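PDB 6B10: putative peptidyl-arginine deiminase family protein from Campylobacter jejuni subsp. jejuni serotype O:2, which probably acts as an agmatine deiminase, hydrolysing agmatine to N-carbamoylputrescine on the route to putrescine and other polyamines. Local coordinates for residues Leu24-Glu29 with Val57-Pro62; Glu154-Thr159 with Gln190-Glu195; Leu251-Pro256 with Thr269-Val274. All coordinates share one frame; numbering follows the deposited sequence.

Contact 1: Leu24-Glu29 with Val57-Pro62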
loop_
_atom_site.group_PDB
_atom_site.type_symbol
_atom_site.label_atom_id
_atom_site.label_comp_id
_atom_site.label_asym_id
_atom_site.label_seq_id
_atom_site.Cartn_x
_atom_site.Cartn_y
_atom_site.Cartn_z
ATOM N N LEU A 24 1.127 -5.944 -9.626
ATOM C CA LEU A 24 0.094 -6.741 -8.976
ATOM C C LEU A 24 0.332 -8.235 -9.198
ATOM O O LEU A 24 0.926 -8.648 -10.198
ATOM C CB LEU A 24 -1.290 -6.364 -9.515
ATOM C CG LEU A 24 -1.661 -4.873 -9.485
ATOM C CD1 LEU A 24 -1.380 -4.210 -10.822
ATOM C CD2 LEU A 24 -3.124 -4.664 -9.104
ATOM N N SER A 25 -0.143 -9.038 -8.254
ATOM C CA SER A 25 -0.103 -10.487 -8.368
ATOM C C SER A 25 -1.523 -11.007 -8.568
ATOM O O SER A 25 -2.330 -10.997 -7.640
ATOM C CB SER A 25 0.514 -11.091 -7.114
ATOM O OG SER A 25 0.530 -12.505 -7.191
ATOM N N LEU A 26 -1.823 -11.459 -9.784
ATOM C CA LEU A 26 -3.166 -11.922 -10.133
ATOM C C LEU A 26 -3.683 -13.051 -9.239
ATOM O O LEU A 26 -2.915 -13.924 -8.823
ATOM C CB LEU A 26 -3.219 -12.382 -11.590
ATOM C CG LEU A 26 -3.092 -11.295 -12.655
ATOM C CD1 LEU A 26 -3.103 -11.930 -14.034
ATOM C CD2 LEU A 26 -4.202 -10.257 -12.547
ATOM N N PRO A 27 -4.990 -13.020 -8.918
ATOM C CA PRO A 27 -5.617 -14.191 -8.313
ATOM C C PRO A 27 -5.765 -15.289 -9.355
ATOM O O PRO A 27 -6.052 -14.998 -10.512
ATOM C CB PRO A 27 -6.997 -13.682 -7.871
ATOM C CG PRO A 27 -6.930 -12.196 -7.949
ATOM C CD PRO A 27 -5.929 -11.891 -9.016
ATOM N N HIS A 28 -5.544 -16.532 -8.949
ATOM C CA HIS A 28 -5.712 -17.675 -9.845
ATOM C C HIS A 28 -6.450 -18.801 -9.139
ATOM O O HIS A 28 -6.548 -18.817 -7.908
ATOM C CB HIS A 28 -4.358 -18.166 -10.382
ATOM C CG HIS A 28 -3.297 -18.315 -9.334
ATOM N ND1 HIS A 28 -3.347 -19.280 -8.351
ATOM C CD2 HIS A 28 -2.146 -17.631 -9.130
ATOM C CE1 HIS A 28 -2.280 -19.177 -7.580
ATOM N NE2 HIS A 28 -1.534 -18.184 -8.032
ATOM N N GLU A 29 -6.962 -19.740 -9.933
ATOM C CA GLU A 29 -7.691 -20.899 -9.419
ATOM C C GLU A 29 -6.744 -21.877 -8.728
ATOM O O GLU A 29 -6.461 -22.951 -9.251
ATOM C CB GLU A 29 -8.433 -21.608 -10.557
ATOM N N VAL A 57 1.504 -0.978 -16.106
ATOM C CA VAL A 57 1.105 -1.940 -15.105
ATOM C C VAL A 57 1.818 -3.251 -15.417
ATOM O O VAL A 57 1.894 -3.659 -16.580
ATOM C CB VAL A 57 -0.425 -2.169 -15.145
ATOM C CG1 VAL A 57 -0.847 -3.274 -14.182
ATOM C CG2 VAL A 57 -1.170 -0.877 -14.830
ATOM N N LEU A 58 2.334 -3.900 -14.377
ATOM C CA LEU A 58 2.945 -5.218 -14.496
ATOM C C LEU A 58 2.125 -6.228 -13.703
ATOM O O LEU A 58 1.917 -6.057 -12.504
ATOM C CB LEU A 58 4.382 -5.195 -13.969
ATOM C CG LEU A 58 5.146 -6.526 -14.028
ATOM C CD1 LEU A 58 5.236 -7.044 -15.454
ATOM C CD2 LEU A 58 6.539 -6.379 -13.440
ATOM N N LEU A 59 1.664 -7.280 -14.376
ATOM C CA LEU A 59 0.877 -8.331 -13.740
ATOM C C LEU A 59 1.698 -9.604 -13.630
ATOM O O LEU A 59 2.255 -10.070 -14.618
ATOM C CB LEU A 59 -0.381 -8.612 -14.554
ATOM C CG LEU A 59 -1.310 -7.432 -14.833
ATOM C CD1 LEU A 59 -2.432 -7.866 -15.763
ATOM C CD2 LEU A 59 -1.873 -6.860 -13.541
ATOM N N ILE A 60 1.757 -10.160 -12.422
ATOM C CA ILE A 60 2.540 -11.350 -12.124
ATOM C C ILE A 60 1.584 -12.520 -11.906
ATOM O O ILE A 60 0.648 -12.410 -11.124
ATOM C CB ILE A 60 3.386 -11.142 -10.850
ATOM C CG1 ILE A 60 4.281 -9.905 -10.997
ATOM C CG2 ILE A 60 4.238 -12.369 -10.551
ATOM C CD1 ILE A 60 4.875 -9.409 -9.693
ATOM N N ALA A 61 1.819 -13.631 -12.607
ATOM C CA ALA A 61 0.980 -14.827 -12.486
ATOM C C ALA A 61 1.708 -16.084 -12.980
ATOM O O ALA A 61 2.615 -15.987 -13.809
ATOM C CB ALA A 61 -0.313 -14.642 -13.260
ATOM N N PRO A 62 1.311 -17.270 -12.475
ATOM C CA PRO A 62 1.980 -18.528 -12.838
ATOM C C PRO A 62 1.862 -18.936 -14.310
ATOM O O PRO A 62 2.816 -19.477 -14.866
ATOM C CB PRO A 62 1.279 -19.572 -11.959
ATOM C CG PRO A 62 0.647 -18.806 -10.860
ATOM C CD PRO A 62 0.277 -17.481 -11.447
#

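Contact 2: Glu154-Thr159 with Gln190-Glu195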
loop_
_atom_site.group_PDB
_atom_site.type_symbol
_atom_site.label_atom_id
_atom_site.label_comp_id
_atom_site.label_asym_id
_atom_site.label_seq_id
_atom_site.Cartn_x
_atom_site.Cartn_y
_atom_site.Cartn_z
ATOM N N GLU A 154 9.807 13.590 3.534
ATOM C CA GLU A 154 10.608 14.627 4.183
ATOM C C GLU A 154 11.290 14.045 5.422
ATOM O O GLU A 154 11.641 14.779 6.340
ATOM C CB GLU A 154 9.735 15.818 4.594
ATOM C CG GLU A 154 8.954 16.462 3.464
ATOM C CD GLU A 154 9.835 17.133 2.424
ATOM O OE1 GLU A 154 10.829 17.789 2.800
ATOM O OE2 GLU A 154 9.525 17.010 1.220
ATOM N N GLY A 155 11.476 12.727 5.438
ATOM C CA GLY A 155 12.134 12.059 6.547
ATOM C C GLY A 155 11.205 11.573 7.640
ATOM O O GLY A 155 11.668 11.054 8.660
ATOM N N VAL A 156 9.900 11.726 7.446
ATOM C CA VAL A 156 8.943 11.271 8.438
ATOM C C VAL A 156 8.272 9.989 7.959
ATOM O O VAL A 156 7.928 9.861 6.777
ATOM C CB VAL A 156 7.876 12.346 8.748
ATOM C CG1 VAL A 156 7.010 11.914 9.919
ATOM C CG2 VAL A 156 8.531 13.685 9.064
ATOM N N MET A 157 8.080 9.049 8.882
ATOM C CA MET A 157 7.370 7.809 8.589
ATOM C C MET A 157 6.269 7.577 9.609
ATOM O O MET A 157 6.440 7.840 10.794
ATOM C CB MET A 157 8.319 6.606 8.589
ATOM C CG MET A 157 7.643 5.294 8.196
ATOM S SD MET A 157 8.742 3.868 8.274
ATOM C CE MET A 157 8.753 3.566 10.038
ATOM N N LEU A 158 5.154 7.046 9.129
ATOM C CA LEU A 158 3.987 6.767 9.934
ATOM C C LEU A 158 3.884 5.250 10.064
ATOM O O LEU A 158 4.115 4.522 9.099
ATOM C CB LEU A 158 2.768 7.349 9.214
ATOM C CG LEU A 158 1.450 7.668 9.901
ATOM C CD1 LEU A 158 1.642 8.531 11.136
ATOM C CD2 LEU A 158 0.523 8.355 8.899
ATOM N N THR A 159 3.581 4.768 11.263
ATOM C CA THR A 159 3.443 3.329 11.492
ATOM C C THR A 159 2.631 3.060 12.757
ATOM O O THR A 159 2.408 3.961 13.560
ATOM C CB THR A 159 4.825 2.632 11.586
ATOM O OG1 THR A 159 4.662 1.208 11.536
ATOM C CG2 THR A 159 5.558 3.019 12.864
ATOM N N GLN A 190 12.228 11.151 11.769
ATOM C CA GLN A 190 11.118 10.982 12.701
ATOM C C GLN A 190 10.228 9.794 12.344
ATOM O O GLN A 190 9.927 9.559 11.172
ATOM C CB GLN A 190 10.280 12.265 12.733
ATOM C CG GLN A 190 9.003 12.174 13.553
ATOM C CD GLN A 190 8.237 13.491 13.606
ATOM O OE1 GLN A 190 8.515 14.429 12.855
ATOM N NE2 GLN A 190 7.259 13.560 14.492
ATOM N N ILE A 191 9.805 9.055 13.365
ATOM C CA ILE A 191 8.777 8.029 13.221
ATOM C C ILE A 191 7.622 8.344 14.154
ATOM O O ILE A 191 7.817 8.535 15.354
ATOM C CB ILE A 191 9.301 6.620 13.550
ATOM C CG1 ILE A 191 10.394 6.225 12.551
ATOM C CG2 ILE A 191 8.158 5.615 13.523
ATOM C CD1 ILE A 191 11.058 4.897 12.835
ATOM N N ILE A 192 6.422 8.391 13.590
ATOM C CA ILE A 192 5.198 8.561 14.354
ATOM C C ILE A 192 4.630 7.168 14.607
ATOM O O ILE A 192 4.204 6.475 13.673
ATOM C CB ILE A 192 4.189 9.437 13.597
ATOM C CG1 ILE A 192 4.773 10.836 13.403
ATOM C CG2 ILE A 192 2.870 9.527 14.348
ATOM C CD1 ILE A 192 4.070 11.664 12.356
ATOM N N TRP A 193 4.664 6.759 15.872
ATOM C CA TRP A 193 4.161 5.468 16.301
ATOM C C TRP A 193 2.736 5.633 16.802
ATOM O O TRP A 193 2.523 6.183 17.877
ATOM C CB TRP A 193 5.032 4.924 17.435
ATOM C CG TRP A 193 6.429 4.548 17.035
ATOM C CD1 TRP A 193 7.539 5.353 17.041
ATOM C CD2 TRP A 193 6.870 3.260 16.595
ATOM N NE1 TRP A 193 8.644 4.638 16.619
ATOM C CE2 TRP A 193 8.256 3.354 16.338
ATOM C CE3 TRP A 193 6.227 2.035 16.393
ATOM C CZ2 TRP A 193 9.006 2.267 15.892
ATOM C CZ3 TRP A 193 6.970 0.957 15.942
ATOM C CH2 TRP A 193 8.348 1.080 15.699
ATOM N N LEU A 194 1.758 5.167 16.029
ATOM C CA LEU A 194 0.357 5.276 16.435
ATOM C C LEU A 194 -0.081 4.103 17.312
ATOM O O LEU A 194 0.017 2.947 16.904
ATOM C CB LEU A 194 -0.568 5.360 15.221
ATOM C CG LEU A 194 -0.621 6.668 14.441
ATOM C CD1 LEU A 194 -1.665 6.521 13.348
ATOM C CD2 LEU A 194 -0.948 7.866 15.321
ATOM N N GLU A 195 -0.584 4.422 18.502
ATOM C CA GLU A 195 -1.047 3.418 19.461
ATOM C C GLU A 195 -2.472 2.965 19.160
ATOM O O GLU A 195 -2.776 1.773 19.235
ATOM C CB GLU A 195 -1.003 3.976 20.887
ATOM C CG GLU A 195 0.367 4.450 21.354
ATOM C CD GLU A 195 1.378 3.323 21.468
ATOM O OE1 GLU A 195 0.997 2.222 21.918
ATOM O OE2 GLU A 195 2.557 3.542 21.106
#

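Contact 3: Leu251-Pro256 with Thr269-Val274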
loop_
_atom_site.group_PDB
_atom_site.type_symbol
_atom_site.label_atom_id
_atom_site.label_comp_id
_atom_site.label_asym_id
_atom_site.label_seq_id
_atom_site.Cartn_x
_atom_site.Cartn_y
_atom_site.Cartn_z
ATOM N N LEU A 251 -7.102 15.185 7.328
ATOM C CA LEU A 251 -8.250 15.039 6.443
ATOM C C LEU A 251 -8.952 13.741 6.831
ATOM O O LEU A 251 -8.308 12.702 6.947
ATOM C CB LEU A 251 -7.785 15.021 4.979
ATOM C CG LEU A 251 -8.832 14.997 3.857
ATOM C CD1 LEU A 251 -8.317 15.704 2.603
ATOM C CD2 LEU A 251 -9.249 13.570 3.508
ATOM N N GLU A 252 -10.265 13.792 7.048
ATOM C CA GLU A 252 -10.972 12.642 7.623
ATOM C C GLU A 252 -11.572 11.743 6.557
ATOM O O GLU A 252 -12.072 12.212 5.533
ATOM C CB GLU A 252 -12.049 13.107 8.601
ATOM C CG GLU A 252 -11.479 13.729 9.866
ATOM C CD GLU A 252 -12.536 14.101 10.891
ATOM O OE1 GLU A 252 -13.746 13.978 10.601
ATOM O OE2 GLU A 252 -12.144 14.510 12.005
ATOM N N LEU A 253 -11.512 10.444 6.813
ATOM C CA LEU A 253 -12.056 9.434 5.917
ATOM C C LEU A 253 -13.074 8.614 6.695
ATOM O O LEU A 253 -12.722 7.594 7.271
ATOM C CB LEU A 253 -10.936 8.525 5.405
ATOM C CG LEU A 253 -9.761 9.210 4.707
ATOM C CD1 LEU A 253 -8.632 8.213 4.482
ATOM C CD2 LEU A 253 -10.195 9.849 3.390
ATOM N N PRO A 254 -14.343 9.067 6.734
ATOM C CA PRO A 254 -15.348 8.351 7.523
ATOM C C PRO A 254 -15.635 6.971 6.964
ATOM O O PRO A 254 -15.943 6.836 5.788
ATOM C CB PRO A 254 -16.590 9.244 7.413
ATOM C CG PRO A 254 -16.379 10.048 6.170
ATOM C CD PRO A 254 -14.902 10.274 6.101
ATOM N N ILE A 255 -15.534 5.951 7.805
ATOM C CA ILE A 255 -15.754 4.580 7.350
ATOM C C ILE A 255 -17.199 4.407 6.885
ATOM O O ILE A 255 -18.097 5.091 7.378
ATOM C CB ILE A 255 -15.396 3.528 8.431
ATOM C CG1 ILE A 255 -16.312 3.630 9.656
ATOM C CG2 ILE A 255 -13.930 3.662 8.825
ATOM C CD1 ILE A 255 -16.032 2.585 10.726
ATOM N N PRO A 256 -17.425 3.517 5.908
ATOM C CA PRO A 256 -18.785 3.322 5.437
ATOM C C PRO A 256 -19.619 2.561 6.467
ATOM O O PRO A 256 -19.089 2.116 7.486
ATOM C CB PRO A 256 -18.596 2.490 4.168
ATOM C CG PRO A 256 -17.348 1.729 4.407
ATOM C CD PRO A 256 -16.470 2.625 5.226
ATOM N N THR A 269 -12.231 0.291 4.263
ATOM C CA THR A 269 -11.494 1.487 4.654
ATOM C C THR A 269 -11.099 2.295 3.421
ATOM O O THR A 269 -10.680 1.730 2.407
ATOM C CB THR A 269 -10.233 1.136 5.476
ATOM O OG1 THR A 269 -9.424 2.307 5.660
ATOM C CG2 THR A 269 -9.398 0.050 4.788
ATOM N N TYR A 270 -11.239 3.615 3.513
ATOM C CA TYR A 270 -10.894 4.497 2.405
ATOM C C TYR A 270 -9.415 4.870 2.406
ATOM O O TYR A 270 -8.915 5.454 1.435
ATOM C CB TYR A 270 -11.785 5.745 2.402
ATOM C CG TYR A 270 -13.255 5.451 2.114
ATOM C CD1 TYR A 270 -13.662 5.023 0.855
ATOM C CD2 TYR A 270 -14.234 5.617 3.100
ATOM C CE1 TYR A 270 -14.996 4.759 0.578
ATOM C CE2 TYR A 270 -15.572 5.350 2.839
ATOM C CZ TYR A 270 -15.955 4.922 1.579
ATOM O OH TYR A 270 -17.290 4.662 1.321
ATOM N N ALA A 271 -8.704 4.520 3.477
ATOM C CA ALA A 271 -7.268 4.801 3.573
ATOM C C ALA A 271 -6.419 3.911 2.649
ATOM O O ALA A 271 -5.272 4.242 2.343
ATOM C CB ALA A 271 -6.794 4.670 5.018
ATOM N N ASN A 272 -6.983 2.800 2.184
ATOM C CA ASN A 272 -6.261 1.865 1.313
ATOM C C ASN A 272 -6.285 2.293 -0.165
ATOM O O ASN A 272 -6.462 1.463 -1.067
ATOM C CB ASN A 272 -6.852 0.462 1.476
ATOM C CG ASN A 272 -5.799 -0.624 1.459
ATOM O OD1 ASN A 272 -5.764 -1.451 0.554
ATOM N ND2 ASN A 272 -4.941 -0.633 2.465
ATOM N N PHE A 273 -6.105 3.593 -0.406
ATOM C CA PHE A 273 -5.964 4.127 -1.757
ATOM C C PHE A 273 -4.541 3.924 -2.272
ATOM O O PHE A 273 -3.664 3.472 -1.535
ATOM C CB PHE A 273 -6.370 5.613 -1.831
ATOM C CG PHE A 273 -5.795 6.489 -0.738
ATOM C CD1 PHE A 273 -4.416 6.628 -0.561
ATOM C CD2 PHE A 273 -6.641 7.227 0.082
ATOM C CE1 PHE A 273 -3.905 7.456 0.430
ATOM C CE2 PHE A 273 -6.130 8.056 1.073
ATOM C CZ PHE A 273 -4.761 8.173 1.243
ATOM N N VAL A 274 -4.311 4.250 -3.541
ATOM C CA VAL A 274 -2.977 4.147 -4.104
ATOM C C VAL A 274 -2.677 5.306 -5.039
ATOM O O VAL A 274 -3.461 5.609 -5.926
ATOM C CB VAL A 274 -2.738 2.783 -4.809
ATOM C CG1 VAL A 274 -3.811 2.487 -5.833
ATOM C CG2 VAL A 274 -1.356 2.742 -5.454
HETATM O O HOH W 1 -12.173 5.047 6.085
#

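Contact 1: Leu24-Glu29 with Val57-Pro62
Leu24 and Ser25 run parallel to Leu59 and Ile60 on neighbouring strands, closing a beta-alpha-beta unit in which strand 19-25 leads through helix 37-52 to strand 56-61. Leu24 is bonded through both backbone atoms to the residues flanking Leu59: its N donates to Leu58 O at 3.0 Å, and its O accepts from Ile60 N at 2.8 Å. A more bent bond, 146° at the hydrogen, joins Leu26 N to Ile60 O at 3.0 Å and carries the pairing just past the end of strand 19-25. Ile60 O also receives the CA-H of Ser25.

On the Leu24-Leu59 face the two leucines lie side by side and point the same way. Leu24 CD1 is the shared point, 3.5 Å from Val57 CG1 and 3.8 Å from Leu59 CD2. Helix 37-52 covers this patch, with Phe47 against Leu24 and Val51 against Val57. Beyond the strand end, Leu26 extends the apolar row: its CD1 rests 4.0 Å from Ala61 CB, and Phe67 of helix 64-67 touches both residues. His28, its CG set between the backbone N and the carbonyl carbon (chi1 47°), meets the second segment at its far end. Its NE2 is hydrogen-bonded to Thr83 O, while the ring crosses the Pro62 ring at a slant, with His28 CD2 3.4 Å from Pro62 CD and both CD2 and NE2 packed against Pro62 CG.

Contact 2: Glu154-Thr159 with Gln190-Glu195
Thr159 sets its methyl over the Trp193 indole: CG2 stands 4.0 Å from the centroid of the six-membered ring and 20° off its normal, a CH-pi contact. Ile191 CG2 lies on the same indole face, toward the NE1 rim, and touches Thr159 CG2 at 3.7 Å. The threonine has OG1 anti to its backbone N (chi1 -168°), which leaves CG2 between N and the carbonyl carbon, over the indole. Further along this sheet face, Met157 and Ile191 lie side by side; the bend at chi3 (78°) brings Met157 CE to 3.9 Å from Ile191 CD1.

On the opposite face of the sheet, Ile192 packs against two residues. Its CG2 meets Leu158 CD1 at 3.6 Å, and its CD1 meets Val156 CG1 at 3.8 Å. Gln190 extends alongside Val156, with OE1 near Val156 CG2.

Beneath these side chains the two strands are parallel neighbours in a three-stranded mixed sheet, linked by a beta-alpha-beta crossover through helices 161-167 and 175-186. Met157 and Thr159 each use both N and O in the pairing: Met157 N donates to Gln190 O and Thr159 N to Ile192 O, and Met157 O accepts from Ile192 N at 2.8 Å. Gln190 N adds a longer bond to Gly155 O, and Leu194 N closes the run on Thr159 O at 2.8 Å.

Farther out, the crossover helices pack on the sheet face that carries Trp193, Leu164 reaching both Thr159 and the indole and Leu182 reaching Ile191. Trp193 NE1 bonds to Asp179 OD1, Lys175 makes a cation-pi contact with the indole, and Thr159 OG1 bonds to Ser148 O.

Contact 3: Leu251-Pro256 with Thr269-Val274
Tyr270 turns one edge of its ring to the end of strand 249-254: Pro254 O lies in the ring plane, 3.3 Å from Tyr270 CE2 and slightly farther from CD2, probably a mildly favourable meeting of carbonyl oxygen and C-H rim. Pro256 comes tip to tip with the tyrosine, its CD approaching Tyr270 CE2 obliquely at 3.7 Å and its CB lying near the hydroxyl. The Tyr285 ring also meets Tyr270, the planes about 55° apart. Phe273 has Ala271 O over the centre of one face, 3.7 Å above the plane, while Leu253 CD1 comes in at a slant to within 4.2 Å of Phe273 CE2.

Leu253 points at the loop and packs against Tyr270 CB, Ala271 and Phe273. With CD1 anti to CA (chi2 170°), that methyl lies 3.8 Å from Ala271 CA and also touches Ala271 CB.

The backbones are joined through one water, which donates to Leu253 O at 2.9 Å and accepts from Tyr270 N at 3.1 Å. Next to that bridge, Ala271 N bonds back to Thr269 OG1 in an ST turn.

Outside the pair, Tyr270 OH is hydrogen-bonded to Asp290 OD1, and Arg213 NH1 bonds to both Ala271 O and Phe273 O. The contact thus packs the end of strand 249-254 against the loop that leads into strand 274-276, consistent with the alpha/beta propeller of the guanidino-modifying enzyme superfamily.

How the contacts relate
All three contacts are largely buried, but they sit in different sheets and do not touch; contacts 1 and 2 lie on opposite sides of the chain's centre, about 31 Å apart between centres. Contacts 1 and 2 are alike in kind: each pairs parallel strands joined through helical connections, with backbone hydrogen bonds at the seam and aliphatic packing on the faces. Contact 2 has the fuller pairing and a partly exposed outer strand, whereas contact 1 gives way to loop packing after three bonds. Contact 3 joins a strand end to a loop; its segments share no direct hydrogen bond and meet through one bridging water and the packing of Leu253, Pro256 and the aromatic rings.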